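Local coordinates for protein Aac(6')-ib (Escherichia coli, PDB 2VQY) that probably transfers the acetyl group of acetyl-CoA to the 6'-amino group of aminoglycoside antibiotics such as kanamycin B, and so confers resistance to them, at residues S77-I82 with A93-A98; G113-D118 with F144-V149. The protein carries 2 engineered substitutions. All coordinates share one frame; numbering follows the deposited sequence.

Contact 1. Residues S77-I82 with A93-A98. With PAR (paromomycin), chain C.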
loop_
_atom_site.group_PDB
_atom_site.type_symbol
_atom_site.label_atom_id
_atom_site.label_comp_id
_atom_site.label_asym_id
_atom_site.label_seq_id
_atom_site.Cartn_x
_atom_site.Cartn_y
_atom_site.Cartn_z
ATOM N N SER A 77 7.928 -6.014 -9.580
ATOM C CA SER A 77 6.473 -6.217 -9.679
ATOM C C SER A 77 5.686 -5.253 -8.779
ATOM O O SER A 77 4.627 -5.600 -8.240
ATOM C CB SER A 77 6.088 -7.674 -9.384
ATOM O OG SER A 77 6.671 -8.566 -10.314
ATOM N N VAL A 78 6.174 -4.022 -8.660
ATOM C CA VAL A 78 5.487 -2.993 -7.900
ATOM C C VAL A 78 4.902 -1.936 -8.842
ATOM O O VAL A 78 5.619 -1.410 -9.720
ATOM C CB VAL A 78 6.470 -2.285 -6.880
ATOM C CG1 VAL A 78 5.792 -1.127 -6.154
ATOM C CG2 VAL A 78 7.045 -3.285 -5.869
ATOM N N THR A 79 3.637 -1.593 -8.604
ATOM C CA THR A 79 2.946 -0.490 -9.283
ATOM C C THR A 79 2.668 0.659 -8.323
ATOM O O THR A 79 1.975 0.463 -7.297
ATOM C CB THR A 79 1.602 -0.992 -9.921
ATOM O OG1 THR A 79 1.886 -2.100 -10.789
ATOM C CG2 THR A 79 0.906 0.120 -10.687
ATOM N N PRO A 80 3.228 1.850 -8.614
ATOM C CA PRO A 80 2.957 3.028 -7.768
ATOM C C PRO A 80 1.735 3.845 -8.210
ATOM O O PRO A 80 1.494 4.025 -9.436
ATOM C CB PRO A 80 4.237 3.854 -7.943
ATOM C CG PRO A 80 4.572 3.645 -9.428
ATOM C CD PRO A 80 4.241 2.149 -9.660
ATOM N N TYR A 81 1.004 4.371 -7.221
ATOM C CA TYR A 81 -0.185 5.196 -7.438
ATOM C C TYR A 81 -0.096 6.514 -6.658
ATOM O O TYR A 81 0.535 6.580 -5.595
ATOM C CB TYR A 81 -1.477 4.481 -6.948
ATOM C CG TYR A 81 -1.640 3.066 -7.435
ATOM C CD1 TYR A 81 -2.204 2.808 -8.693
ATOM C CD2 TYR A 81 -1.218 1.977 -6.652
ATOM C CE1 TYR A 81 -2.356 1.498 -9.165
ATOM C CE2 TYR A 81 -1.334 0.651 -7.118
ATOM C CZ TYR A 81 -1.893 0.425 -8.392
ATOM O OH TYR A 81 -2.048 -0.846 -8.853
ATOM N N ILE A 82 -0.780 7.528 -7.160
ATOM C CA ILE A 82 -1.047 8.725 -6.366
ATOM C C ILE A 82 -2.531 8.721 -6.022
ATOM O O ILE A 82 -3.394 8.508 -6.886
ATOM C CB ILE A 82 -0.605 10.050 -7.091
ATOM C CG1 ILE A 82 0.907 10.025 -7.389
ATOM C CG2 ILE A 82 -0.981 11.300 -6.266
ATOM C CD1 ILE A 82 1.835 9.909 -6.173
ATOM N N ALA A 93 0.415 5.250 -2.867
ATOM C CA ALA A 93 0.165 3.839 -2.564
ATOM C C ALA A 93 0.921 3.002 -3.580
ATOM O O ALA A 93 1.340 3.500 -4.645
ATOM C CB ALA A 93 -1.316 3.548 -2.614
ATOM N N GLN A 94 1.081 1.727 -3.280
ATOM C CA GLN A 94 1.650 0.816 -4.255
ATOM C C GLN A 94 1.026 -0.558 -4.075
ATOM O O GLN A 94 0.611 -0.951 -2.938
ATOM C CB GLN A 94 3.192 0.742 -4.138
ATOM C CG GLN A 94 3.710 0.273 -2.734
ATOM C CD GLN A 94 5.236 0.271 -2.629
ATOM O OE1 GLN A 94 5.922 1.162 -3.168
ATOM N NE2 GLN A 94 5.771 -0.698 -1.899
ATOM N N SER A 95 0.876 -1.264 -5.197
ATOM C CA SER A 95 0.494 -2.674 -5.117
ATOM C C SER A 95 1.616 -3.487 -5.706
ATOM O O SER A 95 2.406 -2.972 -6.518
ATOM C CB SER A 95 -0.823 -2.962 -5.849
ATOM O OG SER A 95 -0.730 -2.620 -7.242
ATOM N N TYR A 96 1.701 -4.754 -5.318
ATOM C CA TYR A 96 2.749 -5.628 -5.826
ATOM C C TYR A 96 2.268 -7.063 -5.976
ATOM O O TYR A 96 1.329 -7.501 -5.288
ATOM C CB TYR A 96 4.055 -5.547 -4.956
ATOM C CG TYR A 96 3.822 -5.924 -3.519
ATOM C CD1 TYR A 96 3.839 -7.265 -3.142
ATOM C CD2 TYR A 96 3.592 -4.948 -2.532
ATOM C CE1 TYR A 96 3.599 -7.652 -1.816
ATOM C CE2 TYR A 96 3.351 -5.338 -1.169
ATOM C CZ TYR A 96 3.365 -6.676 -0.851
ATOM O OH TYR A 96 3.123 -7.106 0.425
ATOM N N VAL A 97 2.880 -7.770 -6.920
ATOM C CA VAL A 97 2.643 -9.213 -7.051
ATOM C C VAL A 97 3.557 -9.913 -6.042
ATOM O O VAL A 97 4.777 -9.882 -6.177
ATOM C CB VAL A 97 2.918 -9.703 -8.508
ATOM C CG1 VAL A 97 2.707 -11.259 -8.586
ATOM C CG2 VAL A 97 2.019 -8.926 -9.523
ATOM N N ALA A 98 2.976 -10.549 -5.026
ATOM C CA ALA A 98 3.776 -11.111 -3.932
ATOM C C ALA A 98 4.794 -12.171 -4.436
ATOM O O ALA A 98 5.967 -12.175 -4.032
ATOM C CB ALA A 98 2.828 -11.699 -2.864
HETATM C C11 PAR C . 7.683 -0.549 1.615
HETATM O O11 PAR C . 7.991 -1.935 1.859
HETATM C C21 PAR C . 8.853 0.386 1.988
HETATM N N21 PAR C . 10.060 -0.101 1.318
HETATM C C31 PAR C . 9.040 0.361 3.528
HETATM O O31 PAR C . 10.162 1.183 3.939
HETATM C C41 PAR C . 7.718 0.747 4.234
HETATM O O41 PAR C . 7.830 0.684 5.678
HETATM C C51 PAR C . 6.563 -0.197 3.756
HETATM O O51 PAR C . 6.498 -0.245 2.260
HETATM C C61 PAR C . 5.182 0.290 4.213
HETATM O O61 PAR C . 4.273 -0.830 4.304
HETATM C C12 PAR C . 7.252 -5.617 -0.008
HETATM N N12 PAR C . 6.709 -6.701 -0.847
HETATM C C22 PAR C . 6.223 -5.158 1.058
HETATM C C32 PAR C . 6.904 -4.070 1.905
HETATM N N32 PAR C . 5.980 -3.658 2.999
HETATM C C42 PAR C . 7.264 -2.845 0.991
HETATM C C52 PAR C . 8.262 -3.272 -0.123
HETATM O O52 PAR C . 8.399 -2.169 -1.069
HETATM C C62 PAR C . 7.597 -4.416 -0.918
HETATM O O62 PAR C . 8.530 -4.789 -1.927
HETATM C C13 PAR C . 9.744 -2.020 -1.604
HETATM C C23 PAR C . 9.639 -1.961 -3.146
HETATM O O23 PAR C . 9.840 -3.237 -3.730
HETATM C C33 PAR C . 10.809 -1.009 -3.490
HETATM O O33 PAR C . 12.048 -1.744 -3.239
HETATM C C43 PAR C . 10.654 0.045 -2.389
HETATM O O43 PAR C . 10.089 -0.644 -1.223
HETATM C C53 PAR C . 9.647 1.144 -2.808
HETATM O O53 PAR C . 8.446 0.500 -3.287
HETATM C C14 PAR C . 13.229 -0.960 -3.467
HETATM C C24 PAR C . 14.221 -1.800 -4.294
HETATM N N24 PAR C . 14.429 -3.114 -3.632
HETATM C C34 PAR C . 15.565 -1.038 -4.415
HETATM O O34 PAR C . 15.389 0.089 -5.296
HETATM C C44 PAR C . 16.089 -0.565 -3.040
HETATM O O44 PAR C . 16.460 -1.698 -2.237
HETATM C C54 PAR C . 15.002 0.211 -2.291
HETATM O O54 PAR C . 13.826 -0.679 -2.166
HETATM C C64 PAR C . 15.567 0.705 -0.943
HETATM N N64 PAR C . 14.513 0.684 0.074
#
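The hydroxyl of Y81 meets that of S95 at 2.7 Å, OH to OG, across two antiparallel strands of the beta hairpin 78-85/88-97 in the GNAT-fold sheet. S95 OG lies at the edge of the phenol ring, near its plane; with chi1 at 60° it sits between its own backbone N and carbonyl carbon, turned to the face that also carries T79 and A93. Helix 131-144 packs against this face, with L139 and L142 against Y81 and L143 against S95. Beneath the hydroxyls the strands pair closely. T79 N donates to S95 O at 2.8 Å, and S95 N returns a bond to T79 O. Y81 and A93 form the next hydrogen-bonded pair. Between these two hydrogen-bonded pairs, P80 and Q94 form a non-hydrogen-bonded one, where Q94 CA makes a CA-H...O contact with T79 O.

On the other face, V78, Q94 and Y96 contact paromomycin. CG1 of V78 rests against the Q94 side chain, while its CG2 lies 3.9 Å from Y96 CB and near O23 of paromomycin. Beyond CG the Q94 chain is extended, and its amide holds paromomycin by both ends: OE1 accepts from O53 of the drug at 2.6 Å, and NE2 donates to O52 at 3.1 Å. Y92 and D118 bond to the same amide, OE1 and NE2 respectively, which helps fix its rotation. Q153 holds the Y96 hydroxyl, and the W106 ring lies nearly parallel to that of Y96. Over one face of the Y96 ring, displaced toward its rim, sits the amino nitrogen N12 of paromomycin, 3.3 Å from CZ.

Contact 2. Residues G113-D118 with F144-V149; sequences GVRGID and FNDPEV. With CA (calcium ion), chain D; PAR (paromomycin), chain C.
R115 lays its side chain against V149, with the R115 CG to V149 CG2 distance 3.7 Å and the same methyl standing over one face of the guanidinium. A bend at chi2 (-75°) folds the arginine chain so that both its aliphatic part and its head meet the valine. NH1 donates to V114 O at 3.0 Å from well above that carbonyl plane, and also to P112 O, which together tie the head to the backbone just before R115. D146 comes no nearer than 4.0 Å (R115 NH2 to D146 OD2), too far for a salt bridge, with the guanidinium and carboxylate planes 63° apart. Water bridges the charges instead: water 1 joins R115 NE to D146 OD2 and water 2 joins R115 NH2 to the same oxygen, both waters lying at the guanidinium edge. The contact ties strand 114-121 to the loop between helix 131-144 and strand 151-154 of the GNAT fold. There D146 opens a type I turn ending at V149, and with CG anti to its backbone N (chi1 177°) its OD1 accepts from E148 N in an Asx turn. E148 binds calcium through OE2 at 2.2 Å; of the metal's water ligands, water 3 donates to D146 OD1. Beside the valine, the backbones come together at G113, whose O receives a CA-H...O contact from V149 CA at 3.3 Å.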
loop_
_atom_site.group_PDB
_atom_site.type_symbol
_atom_site.label_atom_id
_atom_site.label_comp_id
_atom_site.label_asym_id
_atom_site.label_seq_id
_atom_site.Cartn_x
_atom_site.Cartn_y
_atom_site.Cartn_z
ATOM N N GLY A 113 -1.833 -14.867 -7.962
ATOM C CA GLY A 113 -2.992 -13.976 -7.818
ATOM C C GLY A 113 -2.929 -13.071 -6.585
ATOM O O GLY A 113 -3.736 -12.145 -6.427
ATOM N N VAL A 114 -1.965 -13.322 -5.705
ATOM C CA VAL A 114 -1.897 -12.562 -4.454
ATOM C C VAL A 114 -1.234 -11.210 -4.743
ATOM O O VAL A 114 -0.181 -11.148 -5.403
ATOM C CB VAL A 114 -1.125 -13.344 -3.328
ATOM C CG1 VAL A 114 -1.013 -12.509 -2.077
ATOM C CG2 VAL A 114 -1.832 -14.694 -3.003
ATOM N N ARG A 115 -1.891 -10.141 -4.292
ATOM C CA ARG A 115 -1.354 -8.791 -4.384
ATOM C C ARG A 115 -1.160 -8.239 -2.984
ATOM O O ARG A 115 -2.034 -8.434 -2.126
ATOM C CB ARG A 115 -2.291 -7.863 -5.140
ATOM C CG ARG A 115 -2.589 -8.300 -6.569
ATOM C CD ARG A 115 -1.414 -8.043 -7.535
ATOM N NE ARG A 115 -1.759 -8.598 -8.867
ATOM C CZ ARG A 115 -1.580 -9.880 -9.185
ATOM N NH1 ARG A 115 -1.042 -10.719 -8.283
ATOM N NH2 ARG A 115 -1.925 -10.340 -10.394
ATOM N N GLY A 116 -0.047 -7.542 -2.753
ATOM C CA GLY A 116 0.114 -6.807 -1.493
ATOM C C GLY A 116 -0.013 -5.302 -1.719
ATOM O O GLY A 116 0.112 -4.818 -2.861
ATOM N N ILE A 117 -0.254 -4.555 -0.654
ATOM C CA ILE A 117 -0.341 -3.086 -0.756
ATOM C C ILE A 117 0.461 -2.392 0.361
ATOM O O ILE A 117 0.623 -2.948 1.474
ATOM C CB ILE A 117 -1.801 -2.569 -0.740
ATOM C CG1 ILE A 117 -2.523 -2.997 0.562
ATOM C CG2 ILE A 117 -2.594 -3.033 -2.028
ATOM C CD1 ILE A 117 -3.983 -2.446 0.712
ATOM N N ASP A 118 0.941 -1.182 0.050
ATOM C CA ASP A 118 1.558 -0.282 1.050
ATOM C C ASP A 118 1.047 1.103 0.715
ATOM O O ASP A 118 0.757 1.391 -0.474
ATOM C CB ASP A 118 3.094 -0.290 0.950
ATOM C CG ASP A 118 3.689 -1.694 1.011
ATOM O OD1 ASP A 118 3.792 -2.216 2.133
ATOM O OD2 ASP A 118 4.072 -2.258 -0.046
ATOM N N PHE A 144 -9.220 -5.975 -7.037
ATOM C CA PHE A 144 -10.203 -7.022 -7.385
ATOM C C PHE A 144 -10.877 -6.854 -8.779
ATOM O O PHE A 144 -11.423 -7.817 -9.337
ATOM C CB PHE A 144 -11.230 -7.234 -6.285
ATOM C CG PHE A 144 -10.662 -7.924 -5.055
ATOM C CD1 PHE A 144 -9.908 -9.109 -5.178
ATOM C CD2 PHE A 144 -10.890 -7.393 -3.779
ATOM C CE1 PHE A 144 -9.409 -9.756 -4.041
ATOM C CE2 PHE A 144 -10.380 -8.021 -2.622
ATOM C CZ PHE A 144 -9.647 -9.213 -2.760
ATOM N N ASN A 145 -10.829 -5.643 -9.322
ATOM C CA ASN A 145 -11.217 -5.433 -10.730
ATOM C C ASN A 145 -10.257 -6.034 -11.745
ATOM O O ASN A 145 -10.522 -6.029 -12.947
ATOM C CB ASN A 145 -11.473 -3.936 -11.010
ATOM C CG ASN A 145 -12.809 -3.492 -10.511
ATOM O OD1 ASN A 145 -13.734 -4.318 -10.374
ATOM N ND2 ASN A 145 -12.941 -2.188 -10.223
ATOM N N ASP A 146 -9.127 -6.556 -11.283
ATOM C CA ASP A 146 -8.333 -7.459 -12.076
ATOM C C ASP A 146 -8.789 -8.875 -11.728
ATOM O O ASP A 146 -8.500 -9.362 -10.629
ATOM C CB ASP A 146 -6.836 -7.279 -11.761
ATOM C CG ASP A 146 -5.947 -8.253 -12.514
ATOM O OD1 ASP A 146 -6.466 -9.105 -13.263
ATOM O OD2 ASP A 146 -4.715 -8.179 -12.364
ATOM N N PRO A 147 -9.474 -9.572 -12.676
ATOM C CA PRO A 147 -10.036 -10.880 -12.304
ATOM C C PRO A 147 -8.991 -11.950 -11.948
ATOM O O PRO A 147 -9.344 -12.959 -11.317
ATOM C CB PRO A 147 -10.887 -11.273 -13.535
ATOM C CG PRO A 147 -10.171 -10.574 -14.690
ATOM C CD PRO A 147 -9.715 -9.245 -14.101
ATOM N N GLU A 148 -7.715 -11.741 -12.294
ATOM C CA GLU A 148 -6.692 -12.683 -11.889
ATOM C C GLU A 148 -6.348 -12.614 -10.384
ATOM O O GLU A 148 -5.700 -13.507 -9.858
ATOM C CB GLU A 148 -5.430 -12.442 -12.685
ATOM C CG GLU A 148 -5.663 -12.589 -14.194
ATOM C CD GLU A 148 -4.370 -12.400 -14.969
ATOM O OE1 GLU A 148 -3.292 -12.717 -14.436
ATOM O OE2 GLU A 148 -4.431 -11.921 -16.104
ATOM N N VAL A 149 -6.754 -11.531 -9.735
ATOM C CA VAL A 149 -6.354 -11.311 -8.334
ATOM C C VAL A 149 -7.228 -12.143 -7.410
ATOM O O VAL A 149 -8.446 -12.098 -7.505
ATOM C CB VAL A 149 -6.426 -9.813 -7.954
ATOM C CG1 VAL A 149 -6.155 -9.634 -6.426
ATOM C CG2 VAL A 149 -5.420 -9.016 -8.781
HETATM CA CA CA D . -5.302 -10.250 -17.303
HETATM C C11 PAR C . 7.683 -0.549 1.615
HETATM O O11 PAR C . 7.991 -1.935 1.859
HETATM C C21 PAR C . 8.853 0.386 1.988
HETATM N N21 PAR C . 10.060 -0.101 1.318
HETATM C C31 PAR C . 9.040 0.361 3.528
HETATM O O31 PAR C . 10.162 1.183 3.939
HETATM C C41 PAR C . 7.718 0.747 4.234
HETATM O O41 PAR C . 7.830 0.684 5.678
HETATM C C51 PAR C . 6.563 -0.197 3.756
HETATM O O51 PAR C . 6.498 -0.245 2.260
HETATM C C61 PAR C . 5.182 0.290 4.213
HETATM O O61 PAR C . 4.273 -0.830 4.304
HETATM C C12 PAR C . 7.252 -5.617 -0.008
HETATM N N12 PAR C . 6.709 -6.701 -0.847
HETATM C C22 PAR C . 6.223 -5.158 1.058
HETATM C C32 PAR C . 6.904 -4.070 1.905
HETATM N N32 PAR C . 5.980 -3.658 2.999
HETATM C C42 PAR C . 7.264 -2.845 0.991
HETATM C C52 PAR C . 8.262 -3.272 -0.123
HETATM O O52 PAR C . 8.399 -2.169 -1.069
HETATM C C62 PAR C . 7.597 -4.416 -0.918
HETATM O O62 PAR C . 8.530 -4.789 -1.927
HETATM C C13 PAR C . 9.744 -2.020 -1.604
HETATM C C23 PAR C . 9.639 -1.961 -3.146
HETATM O O23 PAR C . 9.840 -3.237 -3.730
HETATM C C33 PAR C . 10.809 -1.009 -3.490
HETATM O O33 PAR C . 12.048 -1.744 -3.239
HETATM C C43 PAR C . 10.654 0.045 -2.389
HETATM O O43 PAR C . 10.089 -0.644 -1.223
HETATM C C53 PAR C . 9.647 1.144 -2.808
HETATM O O53 PAR C . 8.446 0.500 -3.287
HETATM C C14 PAR C . 13.229 -0.960 -3.467
HETATM C C24 PAR C . 14.221 -1.800 -4.294
HETATM N N24 PAR C . 14.429 -3.114 -3.632
HETATM C C34 PAR C . 15.565 -1.038 -4.415
HETATM O O34 PAR C . 15.389 0.089 -5.296
HETATM C C44 PAR C . 16.089 -0.565 -3.040
HETATM O O44 PAR C . 16.460 -1.698 -2.237
HETATM C C54 PAR C . 15.002 0.211 -2.291
HETATM O O54 PAR C . 13.826 -0.679 -2.166
HETATM C C64 PAR C . 15.567 0.705 -0.943
HETATM N N64 PAR C . 14.513 0.684 0.074
HETATM O O HOH W 1 -3.098 -6.832 -10.627
HETATM O O HOH W 2 -2.831 -9.933 -12.828
HETATM O O HOH W 3 -4.781 -8.742 -15.486
HETATM O O HOH W 4 -4.485 -11.412 -19.291
HETATM O O HOH W 5 -6.609 -12.113 -18.168
#

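Along the chain the two contacts come in series, 77-82/93-98 closing before 113-118/144-149 opens, and their centres lie about 10 Å apart. They share one mixed sheet, in which strands 88-97 and 114-121 are antiparallel neighbours: Q94 N is 2.8 Å from D118 O and Y96 O is 2.9 Å from G116 N, both probable hydrogen bonds. Contact 1 is the more buried. Contact 2 extends from this sheet to the loop after helix 131-144, where E148 binds calcium. Both reach paromomycin, contact 1 through V78, Q94 and Y96 and contact 2 through D118, whose OD1 accepts from O61 and N32, so adjacent strands together form part of the antibiotic site, while I117 and D118 also touch acetyl coenzyme A.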